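Local coordinates for protein probable adenylyl-sulfate kinase (Aeropyrum pernix, PDB 2YVU) that probably phosphorylates adenosine 5'-phosphosulfate with ATP to make 3'-phosphoadenylyl sulfate, the activated form of sulfate, at residues 14-19 with 179-184. Numbering follows the deposited sequence.
Sequences IVVWLT and SLVKAV
Val181 fits its two methyls against two residues of the strand at once: CG1 lies 4.0 Å from Ile14 CD1, and CG2 lies 4.0 Å from Val16 CG2. This is the close-packed, buried part of the contact, and it is wholly apolar. The side chains of Val16 and Val181 cross at about a right angle, while Ile14 meets Val181 more obliquely. In Ile14 the CG1 branch sits between the backbone N and the carbonyl carbon (chi1 60°), and with chi2 extended at 176° the chain stretches to bring CD1 up to Val181. The other branch, CG2, is left for Val184. Strand 14-19 is the central one of the five-stranded parallel sheet of this P-loop kinase fold, and it leads into the P-loop that probably binds ATP, as in related kinases. Helix 170-184 is the last of the chain; its segment 179-184 runs nearly antiparallel to the strand (161°), and the axes of the two segments come within 10.6 Å of each other. Trp17 lies on the other face of the sheet, where helix 97-109 packs. Toward the C-terminal end of the helix the contact thins to one methyl pair on the more open side: Val184, partly exposed, touches the strand through CG1, 4.1 Å from Ile14 CG2. Ile185 also packs on Ile14 there. Farther round the helix, Lys182 turns its CB away from the strand, and its NZ forms a salt bridge with Glu40 OE1.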
loop_
_atom_site.group_PDB
_atom_site.type_symbol
_atom_site.label_atom_id
_atom_site.label_comp_id
_atom_site.label_asym_id
_atom_site.label_seq_id
_atom_site.Cartn_x
_atom_site.Cartn_y
_atom_site.Cartn_z
ATOM N N ILE A 14 -5.848 13.624 -1.605
ATOM C CA ILE A 14 -7.048 13.373 -0.801
ATOM C C ILE A 14 -7.431 11.915 -0.984
ATOM O O ILE A 14 -6.903 11.247 -1.862
ATOM C CB ILE A 14 -8.266 14.219 -1.279
ATOM C CG1 ILE A 14 -8.591 13.878 -2.737
ATOM C CG2 ILE A 14 -7.973 15.720 -1.130
ATOM C CD1 ILE A 14 -9.831 14.594 -3.270
ATOM N N VAL A 15 -8.346 11.429 -0.153
ATOM C CA VAL A 15 -8.824 10.051 -0.254
ATOM C C VAL A 15 -10.327 10.119 -0.490
ATOM O O VAL A 15 -11.077 10.650 0.337
ATOM C CB VAL A 15 -8.561 9.221 1.057
ATOM C CG1 VAL A 15 -9.114 7.761 0.889
ATOM C CG2 VAL A 15 -7.091 9.171 1.350
ATOM N N VAL A 16 -10.757 9.631 -1.646
ATOM C CA VAL A 16 -12.165 9.604 -1.968
ATOM C C VAL A 16 -12.557 8.151 -1.723
ATOM O O VAL A 16 -12.060 7.242 -2.402
ATOM C CB VAL A 16 -12.418 9.973 -3.448
ATOM C CG1 VAL A 16 -13.904 9.909 -3.735
ATOM C CG2 VAL A 16 -11.842 11.328 -3.750
ATOM N N TRP A 17 -13.430 7.940 -0.743
ATOM C CA TRP A 17 -13.869 6.604 -0.356
ATOM C C TRP A 17 -15.286 6.271 -0.804
ATOM O O TRP A 17 -16.269 6.730 -0.191
ATOM C CB TRP A 17 -13.756 6.458 1.161
ATOM C CG TRP A 17 -13.908 5.048 1.646
ATOM C CD1 TRP A 17 -15.081 4.395 1.938
ATOM C CD2 TRP A 17 -12.865 4.081 1.787
ATOM N NE1 TRP A 17 -14.826 3.073 2.246
ATOM C CE2 TRP A 17 -13.476 2.852 2.150
ATOM C CE3 TRP A 17 -11.468 4.126 1.637
ATOM C CZ2 TRP A 17 -12.744 1.685 2.347
ATOM C CZ3 TRP A 17 -10.745 2.967 1.837
ATOM C CH2 TRP A 17 -11.384 1.758 2.188
ATOM N N LEU A 18 -15.423 5.470 -1.867
ATOM C CA LEU A 18 -16.773 5.155 -2.314
ATOM C C LEU A 18 -17.322 3.976 -1.517
ATOM O O LEU A 18 -16.704 2.913 -1.456
ATOM C CB LEU A 18 -16.776 4.828 -3.803
ATOM C CG LEU A 18 -16.097 5.852 -4.728
ATOM C CD1 LEU A 18 -15.827 5.209 -6.078
ATOM C CD2 LEU A 18 -16.960 7.079 -4.892
ATOM N N THR A 19 -18.482 4.154 -0.900
ATOM C CA THR A 19 -19.067 3.062 -0.146
ATOM C C THR A 19 -20.484 2.812 -0.669
ATOM O O THR A 19 -21.237 3.750 -0.973
ATOM C CB THR A 19 -19.091 3.367 1.386
ATOM O OG1 THR A 19 -19.761 2.311 2.080
ATOM C CG2 THR A 19 -19.814 4.673 1.666
ATOM N N SER A 179 -17.088 17.678 -9.138
ATOM C CA SER A 179 -17.187 19.058 -8.638
ATOM C C SER A 179 -16.767 19.164 -7.177
ATOM O O SER A 179 -16.108 20.132 -6.789
ATOM C CB SER A 179 -18.612 19.594 -8.795
ATOM O OG SER A 179 -18.956 19.737 -10.163
ATOM N N LEU A 180 -17.144 18.170 -6.368
ATOM C CA LEU A 180 -16.780 18.145 -4.943
ATOM C C LEU A 180 -15.253 17.986 -4.853
ATOM O O LEU A 180 -14.574 18.726 -4.131
ATOM C CB LEU A 180 -17.460 16.959 -4.219
ATOM C CG LEU A 180 -17.726 16.947 -2.693
ATOM C CD1 LEU A 180 -17.481 15.538 -2.110
ATOM C CD2 LEU A 180 -16.843 17.941 -1.984
ATOM N N VAL A 181 -14.712 17.023 -5.595
ATOM C CA VAL A 181 -13.267 16.791 -5.577
ATOM C C VAL A 181 -12.502 18.063 -5.963
ATOM O O VAL A 181 -11.573 18.473 -5.269
ATOM C CB VAL A 181 -12.866 15.653 -6.558
ATOM C CG1 VAL A 181 -11.367 15.683 -6.804
ATOM C CG2 VAL A 181 -13.256 14.284 -5.959
ATOM N N LYS A 182 -12.889 18.680 -7.077
ATOM C CA LYS A 182 -12.205 19.891 -7.524
ATOM C C LYS A 182 -12.375 21.029 -6.522
ATOM O O LYS A 182 -11.499 21.873 -6.374
ATOM C CB LYS A 182 -12.725 20.318 -8.901
ATOM C CG LYS A 182 -12.384 19.331 -10.005
ATOM C CD LYS A 182 -10.889 19.335 -10.363
ATOM C CE LYS A 182 -10.510 20.646 -11.062
ATOM N NZ LYS A 182 -9.224 20.574 -11.811
ATOM N N ALA A 183 -13.499 21.039 -5.821
ATOM C CA ALA A 183 -13.730 22.091 -4.846
ATOM C C ALA A 183 -12.789 21.922 -3.673
ATOM O O ALA A 183 -12.385 22.896 -3.050
ATOM C CB ALA A 183 -15.173 22.059 -4.366
ATOM N N VAL A 184 -12.422 20.685 -3.379
ATOM C CA VAL A 184 -11.547 20.415 -2.246
ATOM C C VAL A 184 -10.044 20.505 -2.537
ATOM O O VAL A 184 -9.286 21.033 -1.719
ATOM C CB VAL A 184 -11.859 19.008 -1.643
ATOM C CG1 VAL A 184 -10.819 18.627 -0.593
ATOM C CG2 VAL A 184 -13.243 19.009 -1.010
#